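Local atomic coordinates of (R)-2-hydroxyglutaryl-CoA dehydratase activating ATPase (Acidaminococcus fermentans, PDB entry 1HUX), a protein that activates (R)-2-hydroxyglutaryl-CoA dehydratase in glutamate fermentation by ATP-dependent electron transfer, using a [4Fe-4S] cluster held between the two subunits of its dimer. Residues I3-S12 and D58-R69; L149-V160 and T182-R193. All coordinates share one frame; numbering follows the deposited sequence.

Contact 1 of 2, residues I3-S12 and D58-R69; sequences IYTLGIDVGS and DMAFTLATGYGR. With ADP (adenosine-5'-diphosphate), chain D.
Ile-8 O accepts the amide hydrogen of Thr-65, with Thr-65 N 2.6 Å from Ile-8 O. CA of Ala-64 adds a CA-H...O contact to the same oxygen. This is one rung of a parallel ladder between strands 4-10 and 61-65, whose axes lie 16° apart in direction. Leu-6 and Ile-8 each give their N and O to it. Leu-6 N bonds Phe-61 O, Leu-63 N bonds Leu-6 O, Ile-8 N bonds Leu-63 O and Val-10 N bonds Thr-65 O. Bonds from Ala-60 N to Tyr-4 O and from Gly-68 N to Val-10 O extend the pairing beyond the bridged residues.

Leu-6, Ile-8, Thr-62 and Ala-64 share one face. Leu-6 and Thr-62 run side by side there, and Ile-8 CD1 comes 3.7 Å from Thr-62 CG2. Met-59 has CG anti to its carbonyl carbon (chi1 -58°), which sets CG 4.0 Å from Leu-6 CB. Bends at chi2 and chi3 then bring Met-59 CE to 3.6 Å from Tyr-4 CB. On the other face Thr-65 CG2 meets Asp-9 CB at 3.9 Å, while Thr-65 OG1 bonds Met-80 O. The bare CA of Gly-66 fits beside Val-10 O and Asp-9 OD2.

Strand 4-10 delivers Gly-11 and Ser-12 to the nucleotide. Ser-12 OG bonds ADP O3B at 2.7 Å, and Ser-12 N adds a weak bond to that oxygen. The position and sequence are consistent with the first phosphate-binding loop of actin-fold ATPases.

Strand 14-21 pairs antiparallel with the other edge of 4-10, and strand 78-80 continues the sheet beyond 61-65. Helix 245-257 covers the face of Thr-5, Phe-61 and Leu-63.

Contact 2 of 2, residues L149-V160 and T182-R193; sequences LAELGAKSTKRV and TDKIDIIAGIHR
The short helix 149-153 crosses helix 184-193 at -117°, with axes 8.5 Å apart, and residues 154-160 then run on across the second helix. Ile-188 CD1 lies 3.6 Å from Leu-152 CB, and Ile-188 CG2 rests on Gly-153 CA. Leu-152 CD2 meets Ile-185 CD1 at 3.9 Å, the two side chains crossing at about a right angle. The His-192 ring turns its edge to Leu-149 O.

Asp-186 OD1 accepts two successive backbone amides just after the turn 153-156. Thr-157 N reaches it nearly in line with its C-O bond, at 3.1 Å from OD1. Lys-158 N comes from above the carboxylate plane, 3.2 Å from OD1. The Arg-159 chain bends at chi3 (85°), and its guanidinium stacks on that of the extended Arg-193, planes 22° apart and centres 3.9 Å apart. Val-160 O lies in plane at the edge of the Arg-193 guanidinium, and its nearness may ease the like charges.

Helix 132-142 packs on Leu-149, Ile-188 and Ile-191. Helix 167-179 covers Val-160 and Ile-187, and helix 222-232 lies against Ala-150 and His-192.

In the fold
From the N terminus, the chain enters contact 1 on its first strand. It returns after strands 14-21 and 25-33 and helix 40-52, so 58-69 closes that loop, joining two neighbouring strands of the first sheet. Strand 78-80 completes this sheet. Three strands of the second sheet follow, and cluster ligand Cys-127 comes just after 117-124. Contact 2 opens at 149 and closes at 182-193, around a loop that holds Cys-166 and helix 167-179. It ties 149-160 to the helix after 167-179. The contacts follow in series, without nesting or crossing. The centres of contact 1 and contact 2 are about 37 Å apart. The side chain of Ala-150 comes within about 6 Å of ADP.

Contact 1 of 2, residues I3-S12 and D58-R69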
loop_
_atom_site.group_PDB
_atom_site.type_symbol
_atom_site.label_atom_id
_atom_site.label_comp_id
_atom_site.label_asym_id
_atom_site.label_seq_id
_atom_site.Cartn_x
_atom_site.Cartn_y
_atom_site.Cartn_z
ATOM N N ILE A 3 -38.654 -14.559 -22.279
ATOM C CA ILE A 3 -37.306 -14.274 -22.790
ATOM C C ILE A 3 -36.291 -14.341 -21.656
ATOM O O ILE A 3 -36.342 -13.544 -20.711
ATOM C CB ILE A 3 -37.204 -12.898 -23.459
ATOM C CG1 ILE A 3 -37.886 -12.962 -24.819
ATOM C CG2 ILE A 3 -35.723 -12.493 -23.643
ATOM C CD1 ILE A 3 -37.746 -11.675 -25.650
ATOM N N TYR A 4 -35.372 -15.302 -21.755
ATOM C CA TYR A 4 -34.364 -15.496 -20.718
ATOM C C TYR A 4 -33.015 -14.976 -21.149
ATOM O O TYR A 4 -32.581 -15.226 -22.273
ATOM C CB TYR A 4 -34.244 -16.983 -20.357
ATOM C CG TYR A 4 -35.484 -17.572 -19.727
ATOM C CD1 TYR A 4 -36.600 -17.881 -20.494
ATOM C CD2 TYR A 4 -35.543 -17.799 -18.360
ATOM C CE1 TYR A 4 -37.750 -18.404 -19.911
ATOM C CE2 TYR A 4 -36.680 -18.320 -17.760
ATOM C CZ TYR A 4 -37.782 -18.620 -18.533
ATOM O OH TYR A 4 -38.914 -19.121 -17.905
ATOM N N THR A 5 -32.356 -14.250 -20.246
ATOM C CA THR A 5 -31.037 -13.678 -20.535
ATOM C C THR A 5 -30.014 -14.027 -19.475
ATOM O O THR A 5 -30.342 -14.335 -18.322
ATOM C CB THR A 5 -31.074 -12.123 -20.677
ATOM O OG1 THR A 5 -32.127 -11.591 -19.855
ATOM C CG2 THR A 5 -31.286 -11.720 -22.149
ATOM N N LEU A 6 -28.759 -13.950 -19.878
ATOM C CA LEU A 6 -27.680 -14.302 -18.995
ATOM C C LEU A 6 -26.688 -13.169 -18.763
ATOM O O LEU A 6 -26.070 -12.656 -19.708
ATOM C CB LEU A 6 -26.945 -15.530 -19.562
ATOM C CG LEU A 6 -25.734 -16.013 -18.769
ATOM C CD1 LEU A 6 -26.201 -16.577 -17.447
ATOM C CD2 LEU A 6 -24.977 -17.037 -19.563
ATOM N N GLY A 7 -26.550 -12.799 -17.487
ATOM C CA GLY A 7 -25.602 -11.777 -17.081
ATOM C C GLY A 7 -24.423 -12.476 -16.415
ATOM O O GLY A 7 -24.613 -13.301 -15.509
ATOM N N ILE A 8 -23.213 -12.159 -16.870
ATOM C CA ILE A 8 -22.004 -12.765 -16.327
ATOM C C ILE A 8 -20.990 -11.704 -15.910
ATOM O O ILE A 8 -20.447 -10.969 -16.745
ATOM C CB ILE A 8 -21.318 -13.701 -17.354
ATOM C CG1 ILE A 8 -22.335 -14.679 -17.928
ATOM C CG2 ILE A 8 -20.197 -14.496 -16.684
ATOM C CD1 ILE A 8 -21.799 -15.470 -19.107
ATOM N N ASP A 9 -20.739 -11.647 -14.604
ATOM C CA ASP A 9 -19.782 -10.707 -14.024
ATOM C C ASP A 9 -18.530 -11.460 -13.594
ATOM O O ASP A 9 -18.496 -12.033 -12.510
ATOM C CB ASP A 9 -20.413 -10.032 -12.801
ATOM C CG ASP A 9 -19.536 -8.940 -12.217
ATOM O OD1 ASP A 9 -19.861 -8.449 -11.113
ATOM O OD2 ASP A 9 -18.528 -8.568 -12.871
ATOM N N VAL A 10 -17.504 -11.477 -14.427
ATOM C CA VAL A 10 -16.291 -12.201 -14.054
ATOM C C VAL A 10 -15.270 -11.284 -13.380
ATOM O O VAL A 10 -14.526 -10.563 -14.044
ATOM C CB VAL A 10 -15.656 -12.949 -15.303
ATOM C CG1 VAL A 10 -16.051 -12.249 -16.596
ATOM C CG2 VAL A 10 -14.123 -13.001 -15.203
ATOM N N GLY A 11 -15.246 -11.305 -12.051
ATOM C CA GLY A 11 -14.311 -10.466 -11.317
ATOM C C GLY A 11 -12.944 -11.096 -11.115
ATOM O O GLY A 11 -12.660 -12.168 -11.657
ATOM N N SER A 12 -12.089 -10.432 -10.342
ATOM C CA SER A 12 -10.740 -10.941 -10.070
ATOM C C SER A 12 -10.760 -11.996 -8.950
ATOM O O SER A 12 -9.884 -12.856 -8.861
ATOM C CB SER A 12 -9.824 -9.783 -9.674
ATOM O OG SER A 12 -10.329 -9.130 -8.519
ATOM N N ASP A 58 -30.914 -21.750 -24.363
ATOM C CA ASP A 58 -32.186 -21.172 -23.909
ATOM C C ASP A 58 -32.071 -19.675 -23.606
ATOM O O ASP A 58 -33.064 -18.967 -23.407
ATOM C CB ASP A 58 -32.688 -21.889 -22.659
ATOM C CG ASP A 58 -33.157 -23.284 -22.954
ATOM O OD1 ASP A 58 -34.000 -23.443 -23.873
ATOM O OD2 ASP A 58 -32.681 -24.213 -22.263
ATOM N N MET A 59 -30.841 -19.200 -23.565
ATOM C CA MET A 59 -30.600 -17.807 -23.301
ATOM C C MET A 59 -30.745 -17.017 -24.597
ATOM O O MET A 59 -30.105 -17.359 -25.600
ATOM C CB MET A 59 -29.193 -17.644 -22.726
ATOM C CG MET A 59 -28.971 -18.434 -21.448
ATOM S SD MET A 59 -30.171 -18.054 -20.155
ATOM C CE MET A 59 -31.440 -19.317 -20.436
ATOM N N ALA A 60 -31.593 -15.979 -24.559
ATOM C CA ALA A 60 -31.846 -15.082 -25.690
ATOM C C ALA A 60 -30.598 -14.253 -26.019
ATOM O O ALA A 60 -30.196 -14.115 -27.178
ATOM C CB ALA A 60 -33.002 -14.176 -25.356
ATOM N N PHE A 61 -29.976 -13.705 -24.986
ATOM C CA PHE A 61 -28.776 -12.910 -25.182
ATOM C C PHE A 61 -27.874 -13.111 -23.962
ATOM O O PHE A 61 -28.354 -13.282 -22.836
ATOM C CB PHE A 61 -29.152 -11.429 -25.342
ATOM C CG PHE A 61 -28.071 -10.590 -25.963
ATOM C CD1 PHE A 61 -27.900 -10.570 -27.334
ATOM C CD2 PHE A 61 -27.221 -9.817 -25.173
ATOM C CE1 PHE A 61 -26.899 -9.790 -27.935
ATOM C CE2 PHE A 61 -26.201 -9.025 -25.758
ATOM C CZ PHE A 61 -26.046 -9.014 -27.144
ATOM N N THR A 62 -26.569 -13.113 -24.192
ATOM C CA THR A 62 -25.627 -13.285 -23.106
ATOM C C THR A 62 -24.680 -12.092 -23.095
ATOM O O THR A 62 -24.087 -11.732 -24.117
ATOM C CB THR A 62 -24.827 -14.619 -23.247
ATOM O OG1 THR A 62 -25.704 -15.724 -22.992
ATOM C CG2 THR A 62 -23.660 -14.669 -22.261
ATOM N N LEU A 63 -24.549 -11.483 -21.921
ATOM C CA LEU A 63 -23.701 -10.326 -21.767
ATOM C C LEU A 63 -22.729 -10.519 -20.618
ATOM O O LEU A 63 -23.134 -10.789 -19.489
ATOM C CB LEU A 63 -24.573 -9.097 -21.521
ATOM C CG LEU A 63 -24.168 -7.870 -22.330
ATOM C CD1 LEU A 63 -25.320 -6.871 -22.266
ATOM C CD2 LEU A 63 -22.853 -7.280 -21.807
ATOM N N ALA A 64 -21.446 -10.367 -20.913
ATOM C CA ALA A 64 -20.411 -10.525 -19.909
ATOM C C ALA A 64 -19.781 -9.198 -19.521
ATOM O O ALA A 64 -19.636 -8.302 -20.348
ATOM C CB ALA A 64 -19.337 -11.473 -20.417
ATOM N N THR A 65 -19.392 -9.094 -18.251
ATOM C CA THR A 65 -18.762 -7.894 -17.711
ATOM C C THR A 65 -17.760 -8.303 -16.636
ATOM O O THR A 65 -17.712 -9.463 -16.231
ATOM C CB THR A 65 -19.818 -6.959 -17.072
ATOM O OG1 THR A 65 -19.174 -5.804 -16.517
ATOM C CG2 THR A 65 -20.587 -7.692 -15.972
ATOM N N GLY A 66 -16.960 -7.351 -16.174
ATOM C CA GLY A 66 -16.002 -7.651 -15.126
ATOM C C GLY A 66 -14.564 -7.517 -15.562
ATOM O O GLY A 66 -14.291 -7.105 -16.690
ATOM N N TYR A 67 -13.647 -7.870 -14.666
ATOM C CA TYR A 67 -12.217 -7.798 -14.949
ATOM C C TYR A 67 -11.800 -8.663 -16.138
ATOM O O TYR A 67 -11.075 -8.195 -17.024
ATOM C CB TYR A 67 -11.422 -8.223 -13.718
ATOM C CG TYR A 67 -9.927 -8.154 -13.918
ATOM C CD1 TYR A 67 -9.331 -7.003 -14.425
ATOM C CD2 TYR A 67 -9.104 -9.234 -13.591
ATOM C CE1 TYR A 67 -7.948 -6.927 -14.601
ATOM C CE2 TYR A 67 -7.719 -9.169 -13.762
ATOM C CZ TYR A 67 -7.147 -8.016 -14.266
ATOM O OH TYR A 67 -5.782 -7.956 -14.438
ATOM N N GLY A 68 -12.234 -9.925 -16.123
ATOM C CA GLY A 68 -11.921 -10.853 -17.191
ATOM C C GLY A 68 -13.148 -11.073 -18.048
ATOM O O GLY A 68 -13.424 -12.189 -18.467
ATOM N N ARG A 69 -13.891 -9.998 -18.299
ATOM C CA ARG A 69 -15.102 -10.056 -19.112
ATOM C C ARG A 69 -14.803 -10.587 -20.513
ATOM O O ARG A 69 -15.725 -10.915 -21.262
ATOM C CB ARG A 69 -15.729 -8.663 -19.237
ATOM C CG ARG A 69 -15.079 -7.793 -20.309
ATOM C CD ARG A 69 -15.541 -6.354 -20.220
ATOM N NE ARG A 69 -15.188 -5.765 -18.930
ATOM C CZ ARG A 69 -15.395 -4.492 -18.604
ATOM N NH1 ARG A 69 -15.957 -3.667 -19.480
ATOM N NH2 ARG A 69 -15.038 -4.043 -17.404
HETATM P PB ADP D . -14.430 -9.040 -7.845
HETATM O O1B ADP D . -14.630 -7.550 -7.867
HETATM O O2B ADP D . -15.435 -9.849 -8.720
HETATM O O3B ADP D . -12.989 -9.470 -8.057
HETATM P PA ADP D . -16.116 -9.449 -5.621
HETATM O O1A ADP D . -16.906 -10.712 -5.842
HETATM O O2A ADP D . -16.808 -8.167 -5.756
HETATM O O3A ADP D . -14.786 -9.517 -6.497
HETATM O "O5'" ADP D . -15.383 -9.569 -4.248
HETATM C "C5'" ADP D . -16.105 -9.565 -3.134
HETATM C "C4'" ADP D . -15.307 -9.314 -1.910
HETATM O "O4'" ADP D . -16.158 -9.525 -0.744
HETATM C "C3'" ADP D . -13.963 -10.177 -1.625
HETATM O "O3'" ADP D . -12.955 -9.385 -0.949
HETATM C "C2'" ADP D . -14.582 -11.294 -0.808
HETATM O "O2'" ADP D . -13.714 -12.035 0.111
HETATM C "C1'" ADP D . -15.637 -10.531 -0.018
HETATM N N9 ADP D . -16.647 -11.341 0.702
HETATM C C8 ADP D . -17.323 -12.365 0.178
HETATM N N7 ADP D . -18.134 -12.886 0.998
HETATM C C5 ADP D . -17.978 -12.150 2.166
HETATM C C6 ADP D . -18.592 -12.185 3.464
HETATM N N6 ADP D . -19.546 -13.097 3.806
HETATM N N1 ADP D . -18.188 -11.264 4.388
HETATM C C2 ADP D . -17.242 -10.371 4.059
HETATM N N3 ADP D . -16.617 -10.256 2.870
HETATM C C4 ADP D . -17.036 -11.181 1.968
#

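Contact 2 of 2, residues L149-V160 and T182-R193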
loop_
_atom_site.group_PDB
_atom_site.type_symbol
_atom_site.label_atom_id
_atom_site.label_comp_id
_atom_site.label_asym_id
_atom_site.label_seq_id
_atom_site.Cartn_x
_atom_site.Cartn_y
_atom_site.Cartn_z
ATOM N N LEU A 149 -15.444 -10.897 10.558
ATOM C CA LEU A 149 -15.093 -9.526 10.888
ATOM C C LEU A 149 -16.338 -8.710 11.238
ATOM O O LEU A 149 -16.426 -8.118 12.314
ATOM C CB LEU A 149 -14.355 -8.882 9.714
ATOM C CG LEU A 149 -12.823 -9.024 9.675
ATOM C CD1 LEU A 149 -12.407 -10.465 9.931
ATOM C CD2 LEU A 149 -12.296 -8.548 8.322
ATOM N N ALA A 150 -17.321 -8.696 10.352
ATOM C CA ALA A 150 -18.516 -7.930 10.644
ATOM C C ALA A 150 -19.075 -8.264 12.024
ATOM O O ALA A 150 -19.263 -7.372 12.861
ATOM C CB ALA A 150 -19.573 -8.167 9.576
ATOM N N GLU A 151 -19.323 -9.549 12.261
ATOM C CA GLU A 151 -19.882 -10.012 13.532
ATOM C C GLU A 151 -19.036 -9.667 14.744
ATOM O O GLU A 151 -19.569 -9.332 15.805
ATOM C CB GLU A 151 -20.083 -11.522 13.499
ATOM C CG GLU A 151 -21.103 -11.975 12.493
ATOM C CD GLU A 151 -21.258 -13.475 12.483
ATOM O OE1 GLU A 151 -21.611 -14.040 13.543
ATOM O OE2 GLU A 151 -21.023 -14.084 11.416
ATOM N N LEU A 152 -17.721 -9.761 14.594
ATOM C CA LEU A 152 -16.824 -9.470 15.701
ATOM C C LEU A 152 -16.790 -7.986 16.040
ATOM O O LEU A 152 -17.104 -7.590 17.175
ATOM C CB LEU A 152 -15.416 -9.975 15.379
ATOM C CG LEU A 152 -15.326 -11.504 15.378
ATOM C CD1 LEU A 152 -13.935 -11.944 14.957
ATOM C CD2 LEU A 152 -15.670 -12.042 16.768
ATOM N N GLY A 153 -16.416 -7.170 15.055
ATOM C CA GLY A 153 -16.343 -5.732 15.255
ATOM C C GLY A 153 -17.585 -5.127 15.894
ATOM O O GLY A 153 -17.509 -4.076 16.531
ATOM N N ALA A 154 -18.730 -5.781 15.734
ATOM C CA ALA A 154 -19.977 -5.277 16.293
ATOM C C ALA A 154 -19.979 -5.299 17.815
ATOM O O ALA A 154 -20.848 -4.692 18.453
ATOM C CB ALA A 154 -21.158 -6.095 15.762
ATOM N N LYS A 155 -19.005 -6.003 18.391
ATOM C CA LYS A 155 -18.900 -6.142 19.843
ATOM C C LYS A 155 -17.939 -5.142 20.487
ATOM O O LYS A 155 -17.842 -5.063 21.715
ATOM C CB LYS A 155 -18.447 -7.560 20.185
ATOM C CG LYS A 155 -19.359 -8.642 19.668
ATOM C CD LYS A 155 -18.788 -10.023 19.970
ATOM C CE LYS A 155 -19.728 -11.134 19.499
ATOM N NZ LYS A 155 -19.184 -12.488 19.789
ATOM N N SER A 156 -17.228 -4.387 19.653
ATOM C CA SER A 156 -16.253 -3.411 20.130
ATOM C C SER A 156 -16.888 -2.371 21.042
ATOM O O SER A 156 -18.022 -1.945 20.826
ATOM C CB SER A 156 -15.573 -2.729 18.945
ATOM O OG SER A 156 -14.559 -1.849 19.389
ATOM N N THR A 157 -16.145 -1.982 22.075
ATOM C CA THR A 157 -16.605 -0.996 23.046
ATOM C C THR A 157 -15.649 0.190 23.077
ATOM O O THR A 157 -16.000 1.267 23.550
ATOM C CB THR A 157 -16.677 -1.606 24.460
ATOM O OG1 THR A 157 -17.572 -2.720 24.447
ATOM C CG2 THR A 157 -17.180 -0.581 25.469
ATOM N N LYS A 158 -14.446 -0.010 22.555
ATOM C CA LYS A 158 -13.442 1.043 22.533
ATOM C C LYS A 158 -13.019 1.413 21.112
ATOM O O LYS A 158 -12.845 0.548 20.257
ATOM C CB LYS A 158 -12.210 0.602 23.336
ATOM C CG LYS A 158 -12.520 0.208 24.769
ATOM C CD LYS A 158 -11.365 -0.544 25.391
ATOM C CE LYS A 158 -11.760 -1.107 26.749
ATOM N NZ LYS A 158 -10.736 -2.067 27.265
ATOM N N ARG A 159 -12.850 2.705 20.858
ATOM C CA ARG A 159 -12.436 3.140 19.535
ATOM C C ARG A 159 -10.941 3.014 19.416
ATOM O O ARG A 159 -10.199 3.561 20.219
ATOM C CB ARG A 159 -12.847 4.588 19.277
ATOM C CG ARG A 159 -14.337 4.793 19.397
ATOM C CD ARG A 159 -14.789 6.189 18.988
ATOM N NE ARG A 159 -15.021 6.334 17.548
ATOM C CZ ARG A 159 -14.065 6.441 16.629
ATOM N NH1 ARG A 159 -12.775 6.420 16.987
ATOM N NH2 ARG A 159 -14.405 6.587 15.351
ATOM N N VAL A 160 -10.499 2.271 18.416
ATOM C CA VAL A 160 -9.079 2.097 18.200
ATOM C C VAL A 160 -8.827 2.526 16.780
ATOM O O VAL A 160 -9.328 1.923 15.851
ATOM C CB VAL A 160 -8.655 0.623 18.396
ATOM C CG1 VAL A 160 -7.196 0.439 17.990
ATOM C CG2 VAL A 160 -8.850 0.228 19.850
ATOM N N THR A 182 -4.319 -4.945 23.031
ATOM C CA THR A 182 -5.620 -4.435 22.616
ATOM C C THR A 182 -6.495 -5.572 22.074
ATOM O O THR A 182 -6.025 -6.409 21.291
ATOM C CB THR A 182 -5.478 -3.370 21.504
ATOM O OG1 THR A 182 -4.410 -2.466 21.823
ATOM C CG2 THR A 182 -6.774 -2.582 21.369
ATOM N N ASP A 183 -7.762 -5.592 22.478
ATOM C CA ASP A 183 -8.704 -6.618 22.026
ATOM C C ASP A 183 -8.907 -6.616 20.497
ATOM O O ASP A 183 -8.911 -5.551 19.870
ATOM C CB ASP A 183 -10.053 -6.405 22.703
ATOM C CG ASP A 183 -10.992 -7.579 22.518
ATOM O OD1 ASP A 183 -11.033 -8.151 21.407
ATOM O OD2 ASP A 183 -11.701 -7.924 23.489
ATOM N N LYS A 184 -9.079 -7.804 19.905
ATOM C CA LYS A 184 -9.287 -7.939 18.454
ATOM C C LYS A 184 -10.584 -7.256 18.039
ATOM O O LYS A 184 -10.640 -6.564 17.025
ATOM C CB LYS A 184 -9.369 -9.411 18.056
ATOM C CG LYS A 184 -8.073 -10.184 18.132
ATOM C CD LYS A 184 -8.315 -11.613 17.687
ATOM C CE LYS A 184 -7.038 -12.418 17.645
ATOM N NZ LYS A 184 -7.357 -13.833 17.305
ATOM N N ILE A 185 -11.632 -7.475 18.824
ATOM C CA ILE A 185 -12.935 -6.871 18.562
ATOM C C ILE A 185 -12.754 -5.371 18.265
ATOM O O ILE A 185 -13.340 -4.819 17.326
ATOM C CB ILE A 185 -13.850 -7.030 19.796
ATOM C CG1 ILE A 185 -13.815 -8.478 20.286
ATOM C CG2 ILE A 185 -15.258 -6.629 19.458
ATOM C CD1 ILE A 185 -14.154 -9.491 19.226
ATOM N N ASP A 186 -11.918 -4.719 19.067
ATOM C CA ASP A 186 -11.676 -3.292 18.916
ATOM C C ASP A 186 -10.781 -2.967 17.736
ATOM O O ASP A 186 -10.989 -1.966 17.058
ATOM C CB ASP A 186 -11.088 -2.725 20.208
ATOM C CG ASP A 186 -12.018 -2.918 21.412
ATOM O OD1 ASP A 186 -13.233 -2.658 21.277
ATOM O OD2 ASP A 186 -11.537 -3.322 22.500
ATOM N N ILE A 187 -9.781 -3.803 17.494
ATOM C CA ILE A 187 -8.884 -3.587 16.365
ATOM C C ILE A 187 -9.669 -3.717 15.065
ATOM O O ILE A 187 -9.398 -3.022 14.085
ATOM C CB ILE A 187 -7.743 -4.629 16.325
ATOM C CG1 ILE A 187 -6.818 -4.438 17.535
ATOM C CG2 ILE A 187 -6.964 -4.501 15.018
ATOM C CD1 ILE A 187 -5.421 -5.117 17.412
ATOM N N ILE A 188 -10.640 -4.627 15.059
ATOM C CA ILE A 188 -11.461 -4.868 13.879
ATOM C C ILE A 188 -12.296 -3.649 13.539
ATOM O O ILE A 188 -12.203 -3.127 12.429
ATOM C CB ILE A 188 -12.372 -6.107 14.079
ATOM C CG1 ILE A 188 -11.581 -7.372 13.720
ATOM C CG2 ILE A 188 -13.641 -5.987 13.230
ATOM C CD1 ILE A 188 -12.338 -8.669 13.949
ATOM N N ALA A 189 -13.106 -3.197 14.494
ATOM C CA ALA A 189 -13.947 -2.019 14.287
ATOM C C ALA A 189 -13.059 -0.889 13.777
ATOM O O ALA A 189 -13.499 -0.029 13.028
ATOM C CB ALA A 189 -14.624 -1.614 15.591
ATOM N N GLY A 190 -11.798 -0.909 14.189
ATOM C CA GLY A 190 -10.868 0.104 13.748
ATOM C C GLY A 190 -10.527 -0.095 12.288
ATOM O O GLY A 190 -10.481 0.861 11.515
ATOM N N ILE A 191 -10.284 -1.345 11.907
ATOM C CA ILE A 191 -9.953 -1.665 10.522
ATOM C C ILE A 191 -11.111 -1.277 9.597
ATOM O O ILE A 191 -10.896 -0.811 8.476
ATOM C CB ILE A 191 -9.641 -3.166 10.369
ATOM C CG1 ILE A 191 -8.366 -3.495 11.147
ATOM C CG2 ILE A 191 -9.473 -3.526 8.912
ATOM C CD1 ILE A 191 -7.926 -4.932 11.018
ATOM N N HIS A 192 -12.334 -1.455 10.089
ATOM C CA HIS A 192 -13.528 -1.128 9.331
ATOM C C HIS A 192 -13.611 0.353 9.072
ATOM O O HIS A 192 -13.837 0.764 7.940
ATOM C CB HIS A 192 -14.778 -1.607 10.064
ATOM C CG HIS A 192 -14.937 -3.096 10.040
ATOM N ND1 HIS A 192 -15.822 -3.769 10.857
ATOM C CD2 HIS A 192 -14.317 -4.043 9.296
ATOM C CE1 HIS A 192 -15.737 -5.064 10.618
ATOM N NE2 HIS A 192 -14.831 -5.258 9.675
ATOM N N ARG A 193 -13.435 1.167 10.103
ATOM C CA ARG A 193 -13.475 2.605 9.886
ATOM C C ARG A 193 -12.347 2.993 8.937
ATOM O O ARG A 193 -12.493 3.904 8.124
ATOM C CB ARG A 193 -13.308 3.362 11.197
ATOM C CG ARG A 193 -14.339 3.028 12.218
ATOM C CD ARG A 193 -14.192 3.933 13.400
ATOM N NE ARG A 193 -14.702 3.300 14.609
ATOM C CZ ARG A 193 -13.931 2.749 15.542
ATOM N NH1 ARG A 193 -12.598 2.757 15.405
ATOM N NH2 ARG A 193 -14.500 2.196 16.614
#